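Local atomic coordinates of protease Do-like 1, chloroplastic (Arabidopsis thaliana, PDB entry 3QO6), a protein that acts as an HtrA-type serine protease of chloroplast thylakoids, required at high temperature and possibly involved in degrading damaged proteins. Residues S77-T82 / A103-D108; K273-G276 / L280-G283; Q129-I134 / T171-N176; R302-C307 / V328-K333. All blocks are in the same frame, centred on the assembly; numbering follows the deposited sequence.

Contact 1: S77-T82 / A103-D108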
loop_
_atom_site.group_PDB
_atom_site.type_symbol
_atom_site.label_atom_id
_atom_site.label_comp_id
_atom_site.label_asym_id
_atom_site.label_seq_id
_atom_site.Cartn_x
_atom_site.Cartn_y
_atom_site.Cartn_z
ATOM N N SER B 77 -30.463 -10.001 6.616
ATOM C CA SER B 77 -31.542 -10.822 6.090
ATOM C C SER B 77 -32.274 -11.417 7.305
ATOM O O SER B 77 -33.489 -11.608 7.286
ATOM C CB SER B 77 -31.004 -11.906 5.142
ATOM O OG SER B 77 -30.017 -12.704 5.741
ATOM N N ASP B 78 -31.533 -11.664 8.379
ATOM C CA ASP B 78 -32.106 -12.190 9.614
ATOM C C ASP B 78 -31.185 -11.776 10.752
ATOM O O ASP B 78 -29.981 -11.600 10.550
ATOM C CB ASP B 78 -32.209 -13.723 9.579
ATOM C CG ASP B 78 -32.874 -14.306 10.837
ATOM O OD1 ASP B 78 -32.805 -15.544 11.018
ATOM O OD2 ASP B 78 -33.470 -13.541 11.636
ATOM N N LEU B 79 -31.754 -11.597 11.941
ATOM C CA LEU B 79 -30.976 -11.219 13.100
ATOM C C LEU B 79 -31.488 -11.976 14.277
ATOM O O LEU B 79 -32.683 -12.225 14.393
ATOM C CB LEU B 79 -31.018 -9.703 13.335
ATOM C CG LEU B 79 -32.294 -8.917 13.078
ATOM C CD1 LEU B 79 -33.165 -8.957 14.328
ATOM C CD2 LEU B 79 -31.957 -7.477 12.700
ATOM N N ARG B 80 -30.551 -12.370 15.133
ATOM C CA ARG B 80 -30.849 -13.149 16.327
ATOM C C ARG B 80 -30.189 -12.524 17.547
ATOM O O ARG B 80 -29.029 -12.106 17.486
ATOM C CB ARG B 80 -30.298 -14.568 16.152
ATOM C CG ARG B 80 -30.438 -15.131 14.734
ATOM C CD ARG B 80 -29.915 -16.579 14.605
ATOM N NE ARG B 80 -30.482 -17.511 15.595
ATOM C CZ ARG B 80 -31.763 -17.537 15.971
ATOM N NH1 ARG B 80 -32.629 -16.672 15.448
ATOM N NH2 ARG B 80 -32.185 -18.434 16.864
ATOM N N VAL B 81 -30.917 -12.459 18.650
ATOM C CA VAL B 81 -30.337 -11.923 19.869
ATOM C C VAL B 81 -30.038 -13.072 20.836
ATOM O O VAL B 81 -30.874 -13.944 21.031
ATOM C CB VAL B 81 -31.281 -10.906 20.595
ATOM C CG1 VAL B 81 -31.635 -9.757 19.685
ATOM C CG2 VAL B 81 -32.519 -11.594 21.062
ATOM N N THR B 82 -28.841 -13.099 21.419
ATOM C CA THR B 82 -28.506 -14.131 22.394
ATOM C C THR B 82 -28.577 -13.473 23.756
ATOM O O THR B 82 -28.032 -12.390 23.961
ATOM C CB THR B 82 -27.086 -14.673 22.247
ATOM O OG1 THR B 82 -26.891 -15.207 20.938
ATOM C CG2 THR B 82 -26.864 -15.776 23.260
ATOM N N ALA B 103 -32.305 1.838 17.375
ATOM C CA ALA B 103 -33.191 0.852 16.784
ATOM C C ALA B 103 -33.848 -0.013 17.840
ATOM O O ALA B 103 -33.258 -0.274 18.889
ATOM C CB ALA B 103 -32.430 -0.012 15.823
ATOM N N VAL B 104 -35.082 -0.445 17.591
ATOM C CA VAL B 104 -35.733 -1.316 18.567
ATOM C C VAL B 104 -36.091 -2.673 17.987
ATOM O O VAL B 104 -36.574 -2.777 16.872
ATOM C CB VAL B 104 -37.002 -0.712 19.153
ATOM C CG1 VAL B 104 -37.523 -1.649 20.218
ATOM C CG2 VAL B 104 -36.718 0.654 19.747
ATOM N N LEU B 105 -35.844 -3.710 18.765
ATOM C CA LEU B 105 -36.120 -5.066 18.344
ATOM C C LEU B 105 -37.102 -5.683 19.313
ATOM O O LEU B 105 -37.327 -5.156 20.414
ATOM C CB LEU B 105 -34.835 -5.881 18.364
ATOM C CG LEU B 105 -34.028 -6.161 17.096
ATOM C CD1 LEU B 105 -34.065 -5.027 16.095
ATOM C CD2 LEU B 105 -32.607 -6.459 17.533
ATOM N N ARG B 106 -37.703 -6.793 18.892
ATOM C CA ARG B 106 -38.631 -7.521 19.744
ATOM C C ARG B 106 -38.339 -8.989 19.576
ATOM O O ARG B 106 -38.028 -9.463 18.473
ATOM C CB ARG B 106 -40.089 -7.259 19.367
ATOM C CG ARG B 106 -41.078 -7.569 20.499
ATOM C CD ARG B 106 -42.529 -7.780 20.007
ATOM N NE ARG B 106 -43.456 -7.960 21.134
ATOM C CZ ARG B 106 -44.288 -7.020 21.596
ATOM N NH1 ARG B 106 -44.334 -5.816 21.022
ATOM N NH2 ARG B 106 -45.057 -7.267 22.654
ATOM N N ILE B 107 -38.397 -9.703 20.689
ATOM C CA ILE B 107 -38.180 -11.133 20.681
ATOM C C ILE B 107 -39.253 -11.770 21.549
ATOM O O ILE B 107 -39.829 -11.127 22.438
ATOM C CB ILE B 107 -36.768 -11.549 21.209
ATOM C CG1 ILE B 107 -36.575 -11.104 22.654
ATOM C CG2 ILE B 107 -35.690 -10.992 20.301
ATOM C CD1 ILE B 107 -35.376 -11.745 23.326
ATOM N N ASP B 108 -39.519 -13.040 21.256
ATOM C CA ASP B 108 -40.512 -13.856 21.949
ATOM C C ASP B 108 -39.776 -14.606 23.050
ATOM O O ASP B 108 -39.288 -15.715 22.821
ATOM C CB ASP B 108 -41.109 -14.856 20.951
ATOM C CG ASP B 108 -42.212 -15.703 21.549
ATOM O OD1 ASP B 108 -42.556 -16.734 20.931
ATOM O OD2 ASP B 108 -42.741 -15.338 22.625
#
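Ser77 OG, just before strand 78-82, whose Leu79 and Val81 meet Leu105 and Ile107, hydrogen-bonds to both Leu36 O and Glu49 OE1 and so ties this end to two neighbouring parts of the chain. The contact beyond it is wholly apolar. Strands 78-82 and 103-107 approach to 8.7 Å between axes and cross at -73°: two strands of one closed barrel that are not paired with each other and meet through side chains in its interior. Leu79 brings one methyl against the branch point of its partner: CD1 lies 4.0 Å from Leu105 CG, the two side chains running at a slant. Val81 spreads its two methyls over different partners. Its CG1 slides past Leu105 in the opposite sense, 4.1 Å from Leu105 CD2, while its CG2, placed between the backbone N and carbonyl carbon by chi1 of -58° for CG1, reaches Ile107. There Val81 CG2 stands 3.3 Å from Ile107 CG2 and 3.6 Å from Ile107 CD1, the closest packing of the contact. All four side chains are buried inside the six-stranded antiparallel barrel of the protease region, where Ile33 of strand 30-40, Ala91 of strand 88-97, Ile66 of strand 65-69 and Ile73 of helix 70-73 pack around them.

Contact 2: K273-G276 / L280-G283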
loop_
_atom_site.group_PDB
_atom_site.type_symbol
_atom_site.label_atom_id
_atom_site.label_comp_id
_atom_site.label_asym_id
_atom_site.label_seq_id
_atom_site.Cartn_x
_atom_site.Cartn_y
_atom_site.Cartn_z
ATOM N N LYS B 273 -29.256 28.139 -9.903
ATOM C CA LYS B 273 -29.424 27.840 -11.335
ATOM C C LYS B 273 -28.207 28.234 -12.172
ATOM O O LYS B 273 -27.167 28.585 -11.619
ATOM C CB LYS B 273 -30.659 28.549 -11.905
ATOM C CG LYS B 273 -32.007 27.943 -11.516
ATOM C CD LYS B 273 -33.149 28.462 -12.419
ATOM C CE LYS B 273 -32.983 27.995 -13.883
ATOM N NZ LYS B 273 -33.989 28.533 -14.867
ATOM N N ARG B 274 -28.342 28.198 -13.502
ATOM C CA ARG B 274 -27.223 28.548 -14.380
ATOM C C ARG B 274 -27.413 29.557 -15.518
ATOM O O ARG B 274 -28.138 29.327 -16.497
ATOM C CB ARG B 274 -26.572 27.279 -14.939
ATOM C CG ARG B 274 -25.765 26.566 -13.880
ATOM C CD ARG B 274 -24.695 25.642 -14.412
ATOM N NE ARG B 274 -23.819 25.279 -13.304
ATOM C CZ ARG B 274 -22.813 24.417 -13.372
ATOM N NH1 ARG B 274 -22.525 23.800 -14.510
ATOM N NH2 ARG B 274 -22.099 24.162 -12.288
ATOM N N ASP B 275 -26.687 30.662 -15.354
ATOM C CA ASP B 275 -26.600 31.835 -16.231
ATOM C C ASP B 275 -27.111 31.808 -17.668
ATOM O O ASP B 275 -27.495 32.850 -18.211
ATOM C CB ASP B 275 -25.136 32.284 -16.264
ATOM C CG ASP B 275 -24.977 33.796 -16.267
ATOM O OD1 ASP B 275 -25.710 34.482 -15.519
ATOM O OD2 ASP B 275 -24.095 34.294 -17.003
ATOM N N GLY B 276 -27.119 30.649 -18.303
ATOM C CA GLY B 276 -27.543 30.642 -19.686
ATOM C C GLY B 276 -26.257 30.667 -20.492
ATOM O O GLY B 276 -26.253 30.314 -21.669
ATOM N N LEU B 280 -22.980 30.463 -12.455
ATOM C CA LEU B 280 -23.821 30.079 -11.352
ATOM C C LEU B 280 -24.660 31.193 -10.758
ATOM O O LEU B 280 -24.134 32.218 -10.327
ATOM C CB LEU B 280 -22.962 29.456 -10.250
ATOM C CG LEU B 280 -23.315 28.013 -9.889
ATOM C CD1 LEU B 280 -22.989 27.072 -11.053
ATOM C CD2 LEU B 280 -22.551 27.632 -8.651
ATOM N N VAL B 281 -25.976 30.991 -10.742
ATOM C CA VAL B 281 -26.874 31.962 -10.124
ATOM C C VAL B 281 -27.263 31.360 -8.774
ATOM O O VAL B 281 -28.117 30.482 -8.677
ATOM C CB VAL B 281 -28.141 32.214 -10.950
ATOM C CG1 VAL B 281 -28.930 33.332 -10.304
ATOM C CG2 VAL B 281 -27.779 32.570 -12.397
ATOM N N LEU B 282 -26.587 31.826 -7.737
ATOM C CA LEU B 282 -26.822 31.348 -6.395
ATOM C C LEU B 282 -28.264 31.383 -5.951
ATOM O O LEU B 282 -28.957 32.374 -6.134
ATOM C CB LEU B 282 -25.985 32.142 -5.395
ATOM C CG LEU B 282 -24.519 31.738 -5.239
ATOM C CD1 LEU B 282 -24.351 30.275 -5.632
ATOM C CD2 LEU B 282 -23.641 32.614 -6.106
ATOM N N GLY B 283 -28.715 30.286 -5.359
ATOM C CA GLY B 283 -30.069 30.251 -4.852
ATOM C C GLY B 283 -29.994 31.037 -3.560
ATOM O O GLY B 283 -28.973 31.682 -3.284
#
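Lys273 and Val281 form the most tightly bonded part of this contact, an antiparallel hydrogen-bonded pair with CA atoms 5.0 Å apart. Both of its bonds are nearly straight: Lys273 N to Val281 O measures 2.9 Å at 160°, and Val281 N to Lys273 O 2.8 Å at 170°. Next to it Arg274 and Leu280 make a non-hydrogen-bonded pair whose side chains share the other face of the ribbon. The arginine chain is extended from CG to NE (chi3 167°), which carries the guanidinium past the leucine; Leu280 CD1 sits at the edge of that group, near its plane, 3.0 Å from Arg274 NE. Contacts between subunits cover this side as well: Arg274 NH1 is salt-bridged to Asp41 of a neighbouring subunit, and Gln247 of another packs on Arg274 and Leu280. Replaced by alanine, the arginine would lose its guanidinium, which is likely to leave that Asp41 without its charge partner and Leu280 CD1 without its cover. The opposite face is looser and open to solvent. The Lys273 chain leads away from the partner strand, and Val281 CG2 lies against the start of the turn, 3.7 Å from Asp275 N, while Asp275 OD2 turns to a salt bridge with Arg279. Two short paired strands joined through five residues define a beta hairpin, here one that projects from the PDZ domain into a subunit interface.

Contact 3: Q129-I134 / T171-N176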
loop_
_atom_site.group_PDB
_atom_site.type_symbol
_atom_site.label_atom_id
_atom_site.label_comp_id
_atom_site.label_asym_id
_atom_site.label_seq_id
_atom_site.Cartn_x
_atom_site.Cartn_y
_atom_site.Cartn_z
ATOM N N GLN B 129 -17.543 12.044 36.308
ATOM C CA GLN B 129 -18.156 10.931 37.056
ATOM C C GLN B 129 -17.846 9.617 36.357
ATOM O O GLN B 129 -17.611 9.611 35.153
ATOM C CB GLN B 129 -19.663 11.135 37.251
ATOM C CG GLN B 129 -20.480 11.200 36.017
ATOM C CD GLN B 129 -21.949 11.516 36.336
ATOM O OE1 GLN B 129 -22.404 12.655 36.136
ATOM N NE2 GLN B 129 -22.692 10.512 36.839
ATOM N N LYS B 130 -17.800 8.517 37.100
ATOM C CA LYS B 130 -17.473 7.216 36.488
ATOM C C LYS B 130 -18.532 6.571 35.585
ATOM O O LYS B 130 -19.740 6.749 35.799
ATOM C CB LYS B 130 -17.081 6.198 37.565
ATOM C CG LYS B 130 -15.936 6.702 38.375
ATOM C CD LYS B 130 -15.341 5.661 39.294
ATOM C CE LYS B 130 -14.234 6.288 40.181
ATOM N NZ LYS B 130 -13.790 5.364 41.281
ATOM N N VAL B 131 -18.077 5.843 34.562
ATOM C CA VAL B 131 -18.998 5.127 33.693
ATOM C C VAL B 131 -18.543 3.689 33.489
ATOM O O VAL B 131 -17.363 3.334 33.683
ATOM C CB VAL B 131 -19.170 5.790 32.343
ATOM C CG1 VAL B 131 -19.885 7.118 32.517
ATOM C CG2 VAL B 131 -17.832 5.950 31.662
ATOM N N PHE B 132 -19.509 2.859 33.109
ATOM C CA PHE B 132 -19.276 1.445 32.902
ATOM C C PHE B 132 -19.868 1.041 31.560
ATOM O O PHE B 132 -21.064 1.242 31.312
ATOM C CB PHE B 132 -19.937 0.671 34.039
ATOM C CG PHE B 132 -19.526 1.146 35.384
ATOM C CD1 PHE B 132 -18.595 0.434 36.118
ATOM C CD2 PHE B 132 -19.964 2.382 35.854
ATOM C CE1 PHE B 132 -18.086 0.949 37.308
ATOM C CE2 PHE B 132 -19.466 2.924 37.037
ATOM C CZ PHE B 132 -18.519 2.204 37.770
ATOM N N ALA B 133 -19.032 0.488 30.682
ATOM C CA ALA B 133 -19.525 0.075 29.382
ATOM C C ALA B 133 -19.550 -1.435 29.317
ATOM O O ALA B 133 -18.587 -2.086 29.701
ATOM C CB ALA B 133 -18.645 0.617 28.295
ATOM N N ILE B 134 -20.662 -2.002 28.867
ATOM C CA ILE B 134 -20.750 -3.432 28.732
ATOM C C ILE B 134 -21.177 -3.638 27.296
ATOM O O ILE B 134 -22.096 -2.974 26.820
ATOM C CB ILE B 134 -21.789 -4.036 29.659
ATOM C CG1 ILE B 134 -21.474 -3.671 31.102
ATOM C CG2 ILE B 134 -21.797 -5.555 29.517
ATOM C CD1 ILE B 134 -22.533 -4.174 32.097
ATOM N N THR B 171 -16.561 9.414 26.446
ATOM C CA THR B 171 -15.986 8.649 27.538
ATOM C C THR B 171 -14.657 8.024 27.124
ATOM O O THR B 171 -14.425 7.753 25.925
ATOM C CB THR B 171 -16.922 7.513 27.979
ATOM O OG1 THR B 171 -16.349 6.846 29.103
ATOM C CG2 THR B 171 -17.087 6.475 26.867
ATOM N N ASP B 172 -13.787 7.797 28.112
ATOM C CA ASP B 172 -12.492 7.223 27.820
ATOM C C ASP B 172 -12.453 5.769 28.215
ATOM O O ASP B 172 -11.379 5.156 28.290
ATOM C CB ASP B 172 -11.346 8.035 28.458
ATOM C CG ASP B 172 -11.411 8.096 29.981
ATOM O OD1 ASP B 172 -12.444 7.692 30.568
ATOM O OD2 ASP B 172 -10.410 8.564 30.594
ATOM N N ALA B 173 -13.646 5.220 28.446
ATOM C CA ALA B 173 -13.796 3.802 28.739
ATOM C C ALA B 173 -13.558 3.144 27.387
ATOM O O ALA B 173 -14.119 3.589 26.383
ATOM C CB ALA B 173 -15.208 3.495 29.188
ATOM N N ALA B 174 -12.730 2.102 27.351
ATOM C CA ALA B 174 -12.429 1.397 26.102
ATOM C C ALA B 174 -13.692 0.991 25.319
ATOM O O ALA B 174 -14.542 0.229 25.814
ATOM C CB ALA B 174 -11.594 0.172 26.418
ATOM N N ILE B 175 -13.799 1.479 24.088
ATOM C CA ILE B 175 -14.941 1.199 23.245
ATOM C C ILE B 175 -14.421 0.695 21.899
ATOM O O ILE B 175 -13.824 1.458 21.133
ATOM C CB ILE B 175 -15.805 2.509 23.055
ATOM C CG1 ILE B 175 -16.624 2.792 24.303
ATOM C CG2 ILE B 175 -16.769 2.370 21.935
ATOM C CD1 ILE B 175 -17.226 1.534 24.920
ATOM N N ASN B 176 -14.630 -0.584 21.597
ATOM C CA ASN B 176 -14.160 -1.120 20.303
ATOM C C ASN B 176 -15.282 -1.668 19.415
ATOM O O ASN B 176 -16.440 -1.707 19.822
ATOM C CB ASN B 176 -13.170 -2.271 20.501
ATOM C CG ASN B 176 -11.923 -1.856 21.193
ATOM O OD1 ASN B 176 -11.769 -2.078 22.395
ATOM N ND2 ASN B 176 -11.013 -1.252 20.451
#
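Val131 and Ala133, on one face of strand 130-135, pack against Thr171, Ala173 and Ile175 where the chain leaves strand 168-171, inside the C-terminal barrel of a chymotrypsin-like protease. An ST turn shapes the second segment. Among the polar interactions, Thr171 OG1 accepts from Ala173 N at 3.2 Å and 160°, and it is also hydrogen-bonded to Val148 O on strand 143-157. With OG1 anti to the backbone nitrogen (chi1 -176°), the hydroxyl can meet both groups, so this buried oxygen is satisfied from two sources. A valine in its place would probably leave Ala173 N and Val148 O without these mates and set the turn freer to shift.

A close van der Waals approach of methyl to oxygen stands apart from these bonds: Val131 CG2 presses on the hydroxyl side of the threonine, 3.1 Å from Thr171 OG1 and 4.1 Å from Thr171 CB, the two side chains running obliquely. The apolar interactions are two pairs. In the first, the same Val131 CG2 meets Ala173 CB more loosely, at 4.4 Å. Strand 191-198 adds Ile192 against Val131 and Ile198 against Ile175, enclosing the patch. Ile175 lies near the predicted charge relay system, its side chain about 7 Å from that of Ser180, without touching it. In the second pair the small Ala133 receives a single methyl: its CB lies 3.8 Å from Ile175 CD1.

Contact 4: R302-C307 / V328-K333; sequences RILDQC and VTLEPK
Leu304 and Cys307 bracket a type I beta turn that begins in helix 297-304, and both direct their side chains at Leu330. The turn is closed by the bond from Cys307 N to Leu304 O, 2.8 Å long, which sets the two residues side by side. Opposite them strand 326-332 is interrupted: Leu330, at phi/psi of -66°/130°, lies between the strand pieces 328-329 and 331-332, and its backbone bonds to both Gly310 and Asp311. The nearest backbone approach across the segments is 8.3 Å, between the CA atoms of Cys307 and Leu330, so side chains alone bridge the gap.

One methyl, Leu330 CD2, makes both of the closest contacts. It lies 4.0 Å from Leu304 CG and 4.1 Å from Leu304 CD2, touching the fork of that side chain at a slant. The same Leu330 CD2 also meets Cys307 CB at 4.3 Å, while Cys307 SG stands farther off, at 4.9 Å from it. With CG anti to its own carbonyl carbon (chi1 -64°), Leu330 brings CD2 against both Leu304 and Cys307. Val313 of strand 312-318 packs on both Leu330 and Cys307 and completes the cluster. Such packing of helix 297-304 and the following turn on the beta-sheet belongs to the hydrophobic core of a PDZ domain, here probably one of the circularly permuted kind found in HtrA proteases.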
loop_
_atom_site.group_PDB
_atom_site.type_symbol
_atom_site.label_atom_id
_atom_site.label_comp_id
_atom_site.label_asym_id
_atom_site.label_seq_id
_atom_site.Cartn_x
_atom_site.Cartn_y
_atom_site.Cartn_z
ATOM N N ARG B 302 -28.755 21.626 13.739
ATOM C CA ARG B 302 -28.927 21.788 15.164
ATOM C C ARG B 302 -30.213 22.532 15.476
ATOM O O ARG B 302 -31.001 22.097 16.318
ATOM C CB ARG B 302 -27.718 22.536 15.733
ATOM C CG ARG B 302 -27.651 22.613 17.248
ATOM C CD ARG B 302 -26.475 23.490 17.685
ATOM N NE ARG B 302 -26.390 24.728 16.903
ATOM C CZ ARG B 302 -27.366 25.636 16.778
ATOM N NH1 ARG B 302 -28.540 25.476 17.388
ATOM N NH2 ARG B 302 -27.177 26.711 16.017
ATOM N N ILE B 303 -30.440 23.637 14.778
ATOM C CA ILE B 303 -31.620 24.435 15.029
ATOM C C ILE B 303 -32.929 23.723 14.674
ATOM O O ILE B 303 -33.878 23.782 15.445
ATOM C CB ILE B 303 -31.513 25.778 14.304
ATOM C CG1 ILE B 303 -32.340 26.820 15.036
ATOM C CG2 ILE B 303 -32.011 25.646 12.900
ATOM C CD1 ILE B 303 -32.052 26.880 16.526
ATOM N N LEU B 304 -33.000 23.046 13.530
ATOM C CA LEU B 304 -34.226 22.329 13.176
ATOM C C LEU B 304 -34.438 21.143 14.093
ATOM O O LEU B 304 -35.552 20.662 14.249
ATOM C CB LEU B 304 -34.182 21.802 11.750
ATOM C CG LEU B 304 -34.858 22.617 10.653
ATOM C CD1 LEU B 304 -34.096 23.903 10.395
ATOM C CD2 LEU B 304 -34.903 21.767 9.399
ATOM N N ASP B 305 -33.360 20.663 14.689
ATOM C CA ASP B 305 -33.436 19.531 15.594
ATOM C C ASP B 305 -34.380 19.858 16.740
ATOM O O ASP B 305 -34.834 18.973 17.460
ATOM C CB ASP B 305 -32.059 19.240 16.170
ATOM C CG ASP B 305 -31.871 17.779 16.509
ATOM O OD1 ASP B 305 -31.144 17.503 17.492
ATOM O OD2 ASP B 305 -32.437 16.914 15.786
ATOM N N GLN B 306 -34.667 21.143 16.907
ATOM C CA GLN B 306 -35.523 21.602 17.983
ATOM C C GLN B 306 -36.957 21.798 17.553
ATOM O O GLN B 306 -37.828 22.060 18.380
ATOM C CB GLN B 306 -34.981 22.921 18.530
ATOM C CG GLN B 306 -33.621 22.795 19.204
ATOM C CD GLN B 306 -33.713 22.114 20.561
ATOM O OE1 GLN B 306 -34.007 22.764 21.572
ATOM N NE2 GLN B 306 -33.482 20.793 20.588
ATOM N N CYS B 307 -37.222 21.673 16.263
ATOM C CA CYS B 307 -38.575 21.879 15.798
ATOM C C CYS B 307 -39.346 20.598 15.679
ATOM O O CYS B 307 -38.775 19.505 15.725
ATOM C CB CYS B 307 -38.552 22.605 14.471
ATOM S SG CYS B 307 -37.545 24.074 14.619
ATOM N N VAL B 328 -41.787 29.380 6.746
ATOM C CA VAL B 328 -41.954 28.053 6.197
ATOM C C VAL B 328 -42.536 27.161 7.273
ATOM O O VAL B 328 -42.101 27.204 8.421
ATOM C CB VAL B 328 -40.607 27.472 5.755
ATOM C CG1 VAL B 328 -40.818 26.158 5.021
ATOM C CG2 VAL B 328 -39.899 28.462 4.861
ATOM N N THR B 329 -43.547 26.380 6.919
ATOM C CA THR B 329 -44.124 25.452 7.892
ATOM C C THR B 329 -43.569 24.063 7.575
ATOM O O THR B 329 -43.793 23.502 6.494
ATOM C CB THR B 329 -45.675 25.424 7.855
ATOM O OG1 THR B 329 -46.152 26.174 6.734
ATOM C CG2 THR B 329 -46.238 26.027 9.125
ATOM N N LEU B 330 -42.835 23.522 8.535
ATOM C CA LEU B 330 -42.204 22.234 8.363
ATOM C C LEU B 330 -43.151 21.056 8.240
ATOM O O LEU B 330 -44.048 20.884 9.059
ATOM C CB LEU B 330 -41.209 21.998 9.509
ATOM C CG LEU B 330 -40.023 22.963 9.579
ATOM C CD1 LEU B 330 -40.394 24.142 10.398
ATOM C CD2 LEU B 330 -38.850 22.277 10.213
ATOM N N GLU B 331 -42.937 20.240 7.214
ATOM C CA GLU B 331 -43.753 19.054 6.984
ATOM C C GLU B 331 -42.926 17.805 7.212
ATOM O O GLU B 331 -41.699 17.831 7.106
ATOM C CB GLU B 331 -44.251 19.018 5.548
ATOM C CG GLU B 331 -44.997 20.247 5.135
ATOM C CD GLU B 331 -45.077 20.359 3.634
ATOM O OE1 GLU B 331 -45.610 21.372 3.141
ATOM O OE2 GLU B 331 -44.601 19.432 2.942
ATOM N N PRO B 332 -43.593 16.680 7.508
ATOM C CA PRO B 332 -42.868 15.427 7.733
ATOM C C PRO B 332 -42.061 15.042 6.508
ATOM O O PRO B 332 -42.442 15.351 5.386
ATOM C CB PRO B 332 -43.986 14.422 8.033
ATOM C CG PRO B 332 -45.158 14.980 7.298
ATOM C CD PRO B 332 -45.046 16.463 7.585
ATOM N N LYS B 333 -40.941 14.369 6.738
ATOM C CA LYS B 333 -40.061 13.918 5.665
ATOM C C LYS B 333 -40.788 12.772 4.955
ATOM O O LYS B 333 -41.272 11.854 5.627
ATOM C CB LYS B 333 -38.751 13.432 6.298
ATOM C CG LYS B 333 -37.734 12.739 5.393
ATOM C CD LYS B 333 -36.821 11.864 6.273
ATOM C CE LYS B 333 -35.785 11.037 5.499
ATOM N NZ LYS B 333 -34.724 11.885 4.881
#

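In the fold
Contacts 1 and 3 belong to the two barrels of the protease, with centres 25 Å apart and nearest atoms about 11 Å apart. They approach the predicted charge relay system from different parts: in contact 1 the side chain of Leu79 is about 11 Å from that of His71, whereas in contact 3 that of Ile175 is about 9 Å from it. Contacts 2 and 4 lie in the PDZ domain, centres 27 Å apart, one a surface hairpin and the other a piece of core. Contact 4 is the nearer of these to the protease, its atoms about 15 Å from contact 1, while contact 2 remains about 36 Å away. None of the four touches another.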